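Local coordinates for protein phosphoribosyltransferase (Thermus thermophilus, PDB 1WD5) that probably acts as a glycosyltransferase of the type I phosphoribosyltransferase family, although its physiological substrates are not established, at residues Leu53-Val57 with Gly68-Glu72; Tyr109-Arg113 with Leu203-Ala207; Gly129-Gly133 with Ala162-Leu166; Arg150-Pro156 with Ala170-Ser176. One frame throughout, in Å; residues are numbered along the deposited sequence.

Contact 1. Residues Leu53-Val57 with Gly68-Glu72; sequences LVRKV and GAVGE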
loop_
_atom_site.group_PDB
_atom_site.type_symbol
_atom_site.label_atom_id
_atom_site.label_comp_id
_atom_site.label_asym_id
_atom_site.label_seq_id
_atom_site.Cartn_x
_atom_site.Cartn_y
_atom_site.Cartn_z
ATOM N N LEU A 53 -0.427 3.979 -6.120
ATOM C CA LEU A 53 -0.345 5.422 -5.949
ATOM C C LEU A 53 -1.697 6.001 -5.557
ATOM O O LEU A 53 -2.595 6.141 -6.394
ATOM C CB LEU A 53 0.154 6.040 -7.255
ATOM C CG LEU A 53 1.572 5.583 -7.634
ATOM C CD1 LEU A 53 1.842 5.791 -9.122
ATOM C CD2 LEU A 53 2.574 6.359 -6.788
ATOM N N VAL A 54 -1.829 6.343 -4.280
ATOM C CA VAL A 54 -3.077 6.868 -3.745
ATOM C C VAL A 54 -2.826 7.870 -2.617
ATOM O O VAL A 54 -1.710 7.969 -2.101
ATOM C CB VAL A 54 -3.930 5.719 -3.165
ATOM C CG1 VAL A 54 -4.166 4.649 -4.220
ATOM C CG2 VAL A 54 -3.214 5.112 -1.970
ATOM N N ARG A 55 -3.877 8.599 -2.244
ATOM C CA ARG A 55 -3.830 9.577 -1.163
ATOM C C ARG A 55 -5.117 9.491 -0.351
ATOM O O ARG A 55 -6.198 9.239 -0.888
ATOM C CB ARG A 55 -3.695 11.006 -1.707
ATOM C CG ARG A 55 -2.329 11.342 -2.305
ATOM C CD ARG A 55 -1.260 11.433 -1.234
ATOM N NE ARG A 55 -1.541 12.496 -0.273
ATOM C CZ ARG A 55 -0.874 12.671 0.863
ATOM N NH1 ARG A 55 0.124 11.855 1.187
ATOM N NH2 ARG A 55 -1.214 13.647 1.690
ATOM N N LYS A 56 -4.996 9.698 0.950
ATOM C CA LYS A 56 -6.157 9.675 1.818
ATOM C C LYS A 56 -6.830 11.046 1.759
ATOM O O LYS A 56 -6.154 12.071 1.650
ATOM C CB LYS A 56 -5.723 9.373 3.251
ATOM C CG LYS A 56 -6.837 9.443 4.279
ATOM C CD LYS A 56 -6.508 10.473 5.341
ATOM C CE LYS A 56 -5.174 10.167 6.011
ATOM N NZ LYS A 56 -4.593 11.388 6.630
ATOM N N VAL A 57 -8.159 11.052 1.800
ATOM C CA VAL A 57 -8.945 12.285 1.796
ATOM C C VAL A 57 -9.464 12.390 3.226
ATOM O O VAL A 57 -10.348 11.630 3.626
ATOM C CB VAL A 57 -10.132 12.187 0.805
ATOM C CG1 VAL A 57 -11.049 13.386 0.956
ATOM C CG2 VAL A 57 -9.606 12.109 -0.618
ATOM N N GLY A 68 -12.383 9.130 2.615
ATOM C CA GLY A 68 -12.245 8.533 1.296
ATOM C C GLY A 68 -10.803 8.501 0.816
ATOM O O GLY A 68 -9.875 8.622 1.616
ATOM N N ALA A 69 -10.612 8.345 -0.490
ATOM C CA ALA A 69 -9.271 8.299 -1.071
ATOM C C ALA A 69 -9.309 8.638 -2.554
ATOM O O ALA A 69 -10.358 8.522 -3.191
ATOM C CB ALA A 69 -8.663 6.904 -0.878
ATOM N N VAL A 70 -8.171 9.073 -3.097
ATOM C CA VAL A 70 -8.070 9.382 -4.523
ATOM C C VAL A 70 -6.932 8.537 -5.098
ATOM O O VAL A 70 -5.896 8.366 -4.453
ATOM C CB VAL A 70 -7.752 10.880 -4.793
ATOM C CG1 VAL A 70 -8.853 11.768 -4.215
ATOM C CG2 VAL A 70 -6.402 11.247 -4.200
ATOM N N GLY A 71 -7.134 8.001 -6.297
ATOM C CA GLY A 71 -6.114 7.187 -6.931
ATOM C C GLY A 71 -5.328 7.987 -7.952
ATOM O O GLY A 71 -5.673 9.132 -8.258
ATOM N N GLU A 72 -4.270 7.386 -8.485
ATOM C CA GLU A 72 -3.429 8.053 -9.471
ATOM C C GLU A 72 -4.224 8.444 -10.713
ATOM O O GLU A 72 -3.861 9.382 -11.419
ATOM C CB GLU A 72 -2.262 7.142 -9.867
ATOM C CG GLU A 72 -2.683 5.842 -10.540
ATOM C CD GLU A 72 -1.497 4.968 -10.916
ATOM O OE1 GLU A 72 -1.237 3.959 -10.218
ATOM O OE2 GLU A 72 -0.815 5.296 -11.911
HETATM O O HOH W 1 -2.227 2.831 -8.106
#
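V54-V57 and G68-G71 run side by side as antiparallel strands, their axes 4.4 Å apart and inclined at 154°, with R55 facing V70 and V57 facing G68 as hydrogen-bonded pairs. R55 N donates to V70 O and V70 N returns the bond to R55 O, each at 3.0 Å. V57 N donates to G68 O at 3.0 Å, and the return bond from G68 N to V57 O is weak. With CG1 of V57 anti to its own N (chi1 172°), the other methyl, CG2, is turned onto V70 CG1 at 3.7 Å, the two side chains crossing at about a right angle. Beside them V70 CG2 rests on R55 CB; the long arginine then leaves for helix 88-112, where its NE bonds to Q98. On the opposite face V54 and A69, both apolar, pack against A138 and V142 of helix 134-144, while G71 lets V54 CG1 approach its bare CA at 4.2 Å. Where the pairing ends, L53 CD1 lies 3.7 Å from E72 OE1. A water accepts from L53 N at 2.9 Å and donates a hydrogen bond to E72 OE1, and E72 OE2 makes a salt bridge with R110. This is a beta hairpin of the central sheet; its connection probably corresponds to the flexible loop that relatives of this family carry near the active site.

Contact 2. Residues Tyr109-Arg113 with Leu203-Ala207; sequences YRRVR and LLEWA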
loop_
_atom_site.group_PDB
_atom_site.type_symbol
_atom_site.label_atom_id
_atom_site.label_comp_id
_atom_site.label_asym_id
_atom_site.label_seq_id
_atom_site.Cartn_x
_atom_site.Cartn_y
_atom_site.Cartn_z
ATOM N N TYR A 109 7.010 7.887 -12.007
ATOM C CA TYR A 109 7.010 6.436 -11.842
ATOM C C TYR A 109 6.405 5.779 -13.089
ATOM O O TYR A 109 6.917 4.773 -13.583
ATOM C CB TYR A 109 6.192 6.017 -10.615
ATOM C CG TYR A 109 6.824 6.301 -9.259
ATOM C CD1 TYR A 109 6.142 5.980 -8.083
ATOM C CD2 TYR A 109 8.090 6.873 -9.146
ATOM C CE1 TYR A 109 6.697 6.219 -6.834
ATOM C CE2 TYR A 109 8.663 7.117 -7.893
ATOM C CZ TYR A 109 7.956 6.786 -6.742
ATOM O OH TYR A 109 8.497 7.008 -5.495
ATOM N N ARG A 110 5.319 6.352 -13.600
ATOM C CA ARG A 110 4.660 5.786 -14.774
ATOM C C ARG A 110 5.486 5.923 -16.041
ATOM O O ARG A 110 5.252 5.213 -17.016
ATOM C CB ARG A 110 3.274 6.411 -14.969
ATOM C CG ARG A 110 2.263 5.991 -13.898
ATOM C CD ARG A 110 2.197 4.473 -13.788
ATOM N NE ARG A 110 1.444 4.000 -12.625
ATOM C CZ ARG A 110 1.701 2.854 -11.999
ATOM N NH1 ARG A 110 2.689 2.082 -12.429
ATOM N NH2 ARG A 110 0.975 2.472 -10.956
ATOM N N ARG A 111 6.456 6.830 -16.031
ATOM C CA ARG A 111 7.311 7.004 -17.193
ATOM C C ARG A 111 8.255 5.807 -17.335
ATOM O O ARG A 111 8.643 5.449 -18.447
ATOM C CB ARG A 111 8.114 8.293 -17.069
ATOM C CG ARG A 111 9.009 8.594 -18.263
ATOM C CD ARG A 111 9.370 10.067 -18.271
ATOM N NE ARG A 111 8.168 10.884 -18.384
ATOM C CZ ARG A 111 7.916 11.958 -17.640
ATOM N NH1 ARG A 111 8.789 12.349 -16.722
ATOM N NH2 ARG A 111 6.789 12.638 -17.812
ATOM N N VAL A 112 8.615 5.186 -16.213
ATOM C CA VAL A 112 9.514 4.032 -16.239
ATOM C C VAL A 112 8.804 2.677 -16.159
ATOM O O VAL A 112 9.383 1.654 -16.517
ATOM C CB VAL A 112 10.563 4.102 -15.101
ATOM C CG1 VAL A 112 11.394 5.359 -15.241
ATOM C CG2 VAL A 112 9.878 4.073 -13.747
ATOM N N ARG A 113 7.559 2.662 -15.682
ATOM C CA ARG A 113 6.789 1.416 -15.588
ATOM C C ARG A 113 5.292 1.734 -15.586
ATOM O O ARG A 113 4.772 2.333 -14.644
ATOM C CB ARG A 113 7.221 0.616 -14.337
ATOM C CG ARG A 113 6.130 0.208 -13.333
ATOM C CD ARG A 113 5.097 -0.741 -13.913
ATOM N NE ARG A 113 5.194 -2.125 -13.447
ATOM C CZ ARG A 113 4.572 -3.133 -14.053
ATOM N NH1 ARG A 113 3.829 -2.885 -15.125
ATOM N NH2 ARG A 113 4.690 -4.376 -13.607
ATOM N N LEU A 203 11.357 -0.175 -10.321
ATOM C CA LEU A 203 10.265 -0.225 -11.288
ATOM C C LEU A 203 10.717 -0.503 -12.728
ATOM O O LEU A 203 10.008 -1.167 -13.490
ATOM C CB LEU A 203 9.472 1.089 -11.249
ATOM C CG LEU A 203 8.637 1.388 -9.996
ATOM C CD1 LEU A 203 7.995 2.769 -10.121
ATOM C CD2 LEU A 203 7.564 0.326 -9.829
ATOM N N LEU A 204 11.888 0.013 -13.096
ATOM C CA LEU A 204 12.434 -0.162 -14.444
ATOM C C LEU A 204 12.606 -1.621 -14.848
ATOM O O LEU A 204 12.398 -1.977 -16.009
ATOM C CB LEU A 204 13.784 0.558 -14.566
ATOM C CG LEU A 204 13.748 2.072 -14.785
ATOM C CD1 LEU A 204 15.126 2.674 -14.537
ATOM C CD2 LEU A 204 13.285 2.368 -16.206
ATOM N N GLU A 205 12.991 -2.460 -13.892
ATOM C CA GLU A 205 13.193 -3.885 -14.153
ATOM C C GLU A 205 11.896 -4.608 -14.530
ATOM O O GLU A 205 11.934 -5.723 -15.065
ATOM C CB GLU A 205 13.799 -4.575 -12.922
ATOM C CG GLU A 205 15.304 -4.394 -12.728
ATOM C CD GLU A 205 16.129 -5.059 -13.827
ATOM O OE1 GLU A 205 16.154 -4.534 -14.959
ATOM O OE2 GLU A 205 16.752 -6.109 -13.565
ATOM N N TRP A 206 10.752 -3.983 -14.258
ATOM C CA TRP A 206 9.473 -4.624 -14.558
ATOM C C TRP A 206 8.733 -4.100 -15.781
ATOM O O TRP A 206 7.606 -4.515 -16.052
ATOM C CB TRP A 206 8.550 -4.561 -13.334
ATOM C CG TRP A 206 9.120 -5.270 -12.132
ATOM C CD1 TRP A 206 9.949 -4.742 -11.183
ATOM C CD2 TRP A 206 8.950 -6.652 -11.792
ATOM N NE1 TRP A 206 10.311 -5.714 -10.272
ATOM C CE2 TRP A 206 9.710 -6.894 -10.625
ATOM C CE3 TRP A 206 8.230 -7.712 -12.361
ATOM C CZ2 TRP A 206 9.770 -8.151 -10.017
ATOM C CZ3 TRP A 206 8.293 -8.966 -11.750
ATOM C CH2 TRP A 206 9.057 -9.171 -10.593
ATOM N N ALA A 207 9.356 -3.193 -16.521
ATOM C CA ALA A 207 8.723 -2.651 -17.715
ATOM C C ALA A 207 9.071 -3.566 -18.887
ATOM O O ALA A 207 9.958 -4.408 -18.778
ATOM C CB ALA A 207 9.224 -1.236 -17.977
#
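Two helix ends meet here, the last turn of helix 88-112 and that of helix 196-204, and L203 packs against Y109, V112 and R113. L203 CD1 touches Y109 CB at 3.7 Å, its CB meets V112 CG2 at 3.9 Å, and CD2 rests on R113 CG at 3.8 Å; the forked end of a leucine suits meeting Y109 and R113 at once. Next to it L204 CD2 presses on V112 CB at 3.4 Å, tighter than usual for two carbons. L204-A207 form a type I turn that brings the methyl of A207 to 3.2 Å from V112 O. The R113 chi1 of 125° is not staggered, and further bends carry the guanidinium beneath the backbone of W206, whose O stands 3.8 Å above the guanidinium plane, over its centre. The indole plane is nearly parallel to it, but the guanidinium touches W206 O and CB and not the ring. R113 NH2 also makes a salt bridge with E48 and a bond to L49 O, so an alanine here would probably leave E48 without its charged mate and open a gap beside L203 CD2. R110 NH1 meanwhile donates to R113 O at 3.1 Å. Around the junction, Y109 OH bonds to D196 at the start of helix 196-204, L203 and W206 pack on L49 of strand 48-59, and W206 NE1 reaches D39 of helix 33-45.

Contact 3. Residues Gly129-Gly133 with Ala162-Leu166; sequences GVATG and AVERL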
loop_
_atom_site.group_PDB
_atom_site.type_symbol
_atom_site.label_atom_id
_atom_site.label_comp_id
_atom_site.label_asym_id
_atom_site.label_seq_id
_atom_site.Cartn_x
_atom_site.Cartn_y
_atom_site.Cartn_z
ATOM N N GLY A 129 5.912 -1.850 6.890
ATOM C CA GLY A 129 5.335 -1.856 8.225
ATOM C C GLY A 129 4.051 -1.039 8.272
ATOM O O GLY A 129 3.787 -0.250 7.363
ATOM N N VAL A 130 3.246 -1.227 9.315
ATOM C CA VAL A 130 2.001 -0.476 9.445
ATOM C C VAL A 130 1.746 -0.024 10.882
ATOM O O VAL A 130 1.330 -0.813 11.731
ATOM C CB VAL A 130 0.791 -1.307 8.978
ATOM C CG1 VAL A 130 -0.453 -0.437 8.959
ATOM C CG2 VAL A 130 1.053 -1.877 7.596
ATOM N N ALA A 131 1.981 1.257 11.144
ATOM C CA ALA A 131 1.780 1.809 12.477
ATOM C C ALA A 131 0.308 2.113 12.758
ATOM O O ALA A 131 -0.217 1.744 13.810
ATOM C CB ALA A 131 2.617 3.074 12.647
ATOM N N THR A 132 -0.357 2.781 11.819
ATOM C CA THR A 132 -1.763 3.131 11.998
ATOM C C THR A 132 -2.658 2.548 10.911
ATOM O O THR A 132 -3.843 2.309 11.145
ATOM C CB THR A 132 -1.967 4.650 11.996
ATOM O OG1 THR A 132 -1.758 5.152 10.672
ATOM C CG2 THR A 132 -0.985 5.323 12.949
ATOM N N GLY A 133 -2.096 2.345 9.722
ATOM C CA GLY A 133 -2.866 1.782 8.625
ATOM C C GLY A 133 -3.550 2.801 7.728
ATOM O O GLY A 133 -4.274 2.434 6.800
ATOM N N ALA A 162 -3.691 -1.238 13.982
ATOM C CA ALA A 162 -3.667 -1.272 12.525
ATOM C C ALA A 162 -4.255 -2.576 11.995
ATOM O O ALA A 162 -5.045 -2.578 11.052
ATOM C CB ALA A 162 -2.237 -1.102 12.025
ATOM N N VAL A 163 -3.867 -3.687 12.606
ATOM C CA VAL A 163 -4.365 -4.986 12.180
ATOM C C VAL A 163 -5.887 -5.047 12.228
ATOM O O VAL A 163 -6.529 -5.480 11.273
ATOM C CB VAL A 163 -3.787 -6.119 13.060
ATOM C CG1 VAL A 163 -4.440 -7.445 12.701
ATOM C CG2 VAL A 163 -2.279 -6.207 12.864
ATOM N N GLU A 164 -6.466 -4.604 13.338
ATOM C CA GLU A 164 -7.916 -4.629 13.477
ATOM C C GLU A 164 -8.594 -3.800 12.388
ATOM O O GLU A 164 -9.583 -4.233 11.797
ATOM C CB GLU A 164 -8.331 -4.108 14.852
ATOM C CG GLU A 164 -9.719 -4.565 15.277
ATOM C CD GLU A 164 -10.100 -4.079 16.664
ATOM O OE1 GLU A 164 -10.478 -2.895 16.803
ATOM O OE2 GLU A 164 -10.011 -4.882 17.620
ATOM N N ARG A 165 -8.066 -2.613 12.117
ATOM C CA ARG A 165 -8.654 -1.757 11.089
ATOM C C ARG A 165 -8.626 -2.419 9.714
ATOM O O ARG A 165 -9.603 -2.362 8.968
ATOM C CB ARG A 165 -7.914 -0.419 11.004
ATOM C CG ARG A 165 -7.929 0.406 12.281
ATOM C CD ARG A 165 -7.464 1.833 12.012
ATOM N NE ARG A 165 -7.401 2.635 13.232
ATOM C CZ ARG A 165 -6.343 2.708 14.037
ATOM N NH1 ARG A 165 -5.236 2.028 13.760
ATOM N NH2 ARG A 165 -6.395 3.461 15.127
ATOM N N LEU A 166 -7.504 -3.045 9.382
ATOM C CA LEU A 166 -7.351 -3.694 8.086
ATOM C C LEU A 166 -8.066 -5.032 7.989
ATOM O O LEU A 166 -8.713 -5.329 6.983
ATOM C CB LEU A 166 -5.867 -3.881 7.773
ATOM C CG LEU A 166 -5.076 -2.570 7.720
ATOM C CD1 LEU A 166 -3.592 -2.854 7.612
ATOM C CD2 LEU A 166 -5.556 -1.745 6.547
#
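V130 lays its CG1 against the CB of A162 at 3.6 Å, pinning the loop that follows strand 122-126 to helix 160-167. The sequence GVATG belongs to the signature loop of type I phosphoribosyltransferases, which in relatives binds the 5'-phosphate of PRPP, so this packing probably bears on the shape of a substrate-binding loop. CG1 stands anti to the V130 backbone N (chi1 -173°), which aims it at the helix, and it also comes within 4.2 Å of L166 CD1. A162 suits its place by being small: its methyl nestles in the bend of the loop, 3.6 Å from V130 O and 3.8 Å from T132 C. G133, the N-cap residue of helix 134-144, has a phi of 91°; with these backbone angles a CB would jam against the carbonyl O of T132, reason enough for a glycine. S159, just before the helix, adds a polar tie, its OG bonding with A131 O and with A162 N. From the helix R165 extends its chain toward the loop, bringing its guanidinium atom NH1 to 3.0 Å from T132 O.

Contact 4. Residues Arg150-Pro156 with Ala170-Ser176; sequences RVVVAVP and AEVVALS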
loop_
_atom_site.group_PDB
_atom_site.type_symbol
_atom_site.label_atom_id
_atom_site.label_comp_id
_atom_site.label_asym_id
_atom_site.label_seq_id
_atom_site.Cartn_x
_atom_site.Cartn_y
_atom_site.Cartn_z
ATOM N N ARG A 150 -9.010 -11.062 -5.916
ATOM C CA ARG A 150 -8.760 -11.245 -4.497
ATOM C C ARG A 150 -7.743 -10.213 -4.021
ATOM O O ARG A 150 -6.846 -9.817 -4.772
ATOM C CB ARG A 150 -8.223 -12.656 -4.271
ATOM C CG ARG A 150 -7.876 -12.997 -2.840
ATOM C CD ARG A 150 -7.272 -14.391 -2.779
ATOM N NE ARG A 150 -6.899 -14.776 -1.423
ATOM C CZ ARG A 150 -6.327 -15.934 -1.111
ATOM N NH1 ARG A 150 -6.061 -16.820 -2.063
ATOM N NH2 ARG A 150 -6.024 -16.208 0.151
ATOM N N VAL A 151 -7.887 -9.775 -2.775
ATOM C CA VAL A 151 -6.973 -8.796 -2.207
ATOM C C VAL A 151 -6.442 -9.289 -0.865
ATOM O O VAL A 151 -7.208 -9.732 -0.001
ATOM C CB VAL A 151 -7.667 -7.427 -2.004
ATOM C CG1 VAL A 151 -6.664 -6.401 -1.501
ATOM C CG2 VAL A 151 -8.289 -6.963 -3.314
ATOM N N VAL A 152 -5.125 -9.226 -0.704
ATOM C CA VAL A 152 -4.481 -9.648 0.532
ATOM C C VAL A 152 -3.514 -8.576 0.995
ATOM O O VAL A 152 -2.679 -8.108 0.219
ATOM C CB VAL A 152 -3.676 -10.955 0.349
ATOM C CG1 VAL A 152 -2.944 -11.296 1.641
ATOM C CG2 VAL A 152 -4.596 -12.092 -0.050
ATOM N N VAL A 153 -3.634 -8.177 2.255
ATOM C CA VAL A 153 -2.731 -7.185 2.824
ATOM C C VAL A 153 -1.604 -7.964 3.495
ATOM O O VAL A 153 -1.856 -8.795 4.368
ATOM C CB VAL A 153 -3.436 -6.320 3.884
ATOM C CG1 VAL A 153 -2.410 -5.480 4.637
ATOM C CG2 VAL A 153 -4.468 -5.423 3.213
ATOM N N ALA A 154 -0.365 -7.700 3.090
ATOM C CA ALA A 154 0.776 -8.405 3.662
ATOM C C ALA A 154 1.836 -7.434 4.174
ATOM O O ALA A 154 2.342 -6.598 3.420
ATOM C CB ALA A 154 1.376 -9.344 2.622
ATOM N N VAL A 155 2.175 -7.558 5.456
ATOM C CA VAL A 155 3.160 -6.677 6.077
ATOM C C VAL A 155 4.058 -7.396 7.083
ATOM O O VAL A 155 3.607 -8.264 7.825
ATOM C CB VAL A 155 2.462 -5.521 6.813
ATOM C CG1 VAL A 155 1.640 -4.698 5.832
ATOM C CG2 VAL A 155 1.557 -6.082 7.905
ATOM N N PRO A 156 5.348 -7.034 7.120
ATOM C CA PRO A 156 6.308 -7.643 8.044
ATOM C C PRO A 156 5.944 -7.403 9.511
ATOM O O PRO A 156 6.018 -8.315 10.328
ATOM C CB PRO A 156 7.623 -6.966 7.668
ATOM C CG PRO A 156 7.452 -6.700 6.205
ATOM C CD PRO A 156 6.039 -6.163 6.155
ATOM N N ALA A 170 -10.108 -6.777 4.912
ATOM C CA ALA A 170 -9.477 -7.746 4.027
ATOM C C ALA A 170 -8.643 -8.767 4.765
ATOM O O ALA A 170 -8.371 -8.620 5.952
ATOM C CB ALA A 170 -8.605 -7.018 3.009
ATOM N N GLU A 171 -8.242 -9.810 4.050
ATOM C CA GLU A 171 -7.398 -10.832 4.642
ATOM C C GLU A 171 -6.071 -10.139 4.923
ATOM O O GLU A 171 -5.564 -9.385 4.087
ATOM C CB GLU A 171 -7.177 -11.988 3.666
ATOM C CG GLU A 171 -6.509 -13.193 4.313
ATOM C CD GLU A 171 -6.157 -14.281 3.319
ATOM O OE1 GLU A 171 -6.932 -14.506 2.364
ATOM O OE2 GLU A 171 -5.105 -14.923 3.501
ATOM N N VAL A 172 -5.522 -10.374 6.104
ATOM C CA VAL A 172 -4.261 -9.760 6.480
ATOM C C VAL A 172 -3.225 -10.799 6.864
ATOM O O VAL A 172 -3.518 -11.739 7.607
ATOM C CB VAL A 172 -4.435 -8.802 7.675
ATOM C CG1 VAL A 172 -3.071 -8.356 8.185
ATOM C CG2 VAL A 172 -5.264 -7.591 7.259
ATOM N N VAL A 173 -2.017 -10.623 6.343
ATOM C CA VAL A 173 -0.903 -11.504 6.647
ATOM C C VAL A 173 0.176 -10.626 7.271
ATOM O O VAL A 173 0.801 -9.817 6.587
ATOM C CB VAL A 173 -0.345 -12.177 5.375
ATOM C CG1 VAL A 173 0.889 -12.996 5.719
ATOM C CG2 VAL A 173 -1.409 -13.075 4.758
ATOM N N ALA A 174 0.370 -10.774 8.577
ATOM C CA ALA A 174 1.369 -9.993 9.300
ATOM C C ALA A 174 2.314 -10.957 10.000
ATOM O O ALA A 174 1.870 -11.857 10.709
ATOM C CB ALA A 174 0.688 -9.087 10.320
ATOM N N LEU A 175 3.616 -10.768 9.797
ATOM C CA LEU A 175 4.616 -11.641 10.400
ATOM C C LEU A 175 4.738 -11.416 11.898
ATOM O O LEU A 175 5.000 -12.349 12.659
ATOM C CB LEU A 175 5.981 -11.417 9.745
ATOM C CG LEU A 175 6.073 -11.661 8.239
ATOM C CD1 LEU A 175 7.517 -11.457 7.780
ATOM C CD2 LEU A 175 5.601 -13.071 7.921
ATOM N N SER A 176 4.547 -10.173 12.316
ATOM C CA SER A 176 4.654 -9.816 13.721
ATOM C C SER A 176 3.702 -8.685 14.080
ATOM O O SER A 176 3.567 -7.710 13.338
ATOM C CB SER A 176 6.094 -9.402 14.036
ATOM O OG SER A 176 6.168 -8.739 15.286
HETATM O O HOH W 2 -7.783 -13.191 0.432
HETATM O O HOH W 3 -9.429 -9.983 1.309
#
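The carboxylate of E171 lies at the edge of the R150 guanidinium, near the guanidinium plane and not over a face: NH2 donates to the syn lone pair of E171 OE1 at 2.9 Å in a salt bridge. The two planes are turned 37° apart and one nitrogen alone makes the direct bond. At the same edge a water accepts from R150 NE and donates to E171 OE1, so two donors grip that oxygen. Fully extended from a CG anti to the backbone N (chi1 178°), R150 runs far enough to span the strands and donate from NH1 to L20 O. A leucine in its place would probably leave the E171 carboxylate without its charged mate and L20 O without that donor. The strands are parallel, their axes 4.7 Å apart at 20°. V153 N donates to E171 O and V173 N to V153 O, the latter at 2.7 Å; V155 N then bonds V173 O, and L175 N bonds V155 O. A second water links V151 O to E171 N. Beta-branched valines suit the extended chain: V152 CG1 touches V173 CG2 at 3.9 Å, and V153 CB touches V172 CG2 at 4.0 Å. As the chains turn, L175 CB lies 3.2 Å from P156 O. The pair closes a beta-alpha-beta unit at one end of the sheet: V151 and V153 pack on L140 of helix 134-144, V172 on L166 of helix 160-167, and A154 and L175 on helix 6-17, while strand 122-126 pairs with the far side of 150-155.

Overall arrangement
From the N terminus, contact 1 comes first and closes the short hairpin between strands 48-59 and 66-71. Contact 2 then opens a loop of 89 residues, closed near the C terminus, in which contacts 3 and 4 both lie. These two cross: 129-133, 150-156, 162-166 and 170-176 alternate along the chain, and they touch where V130 packs on V155. Contacts 1 and 4 tie opposite parts of one mixed sheet, their centres about 20 Å apart, and contact 3 joins a loop to the crossover helix 160-167 of contact 4. Contact 2 fastens helix ends beside contact 1, which it also touches through packing of L53 on Y109.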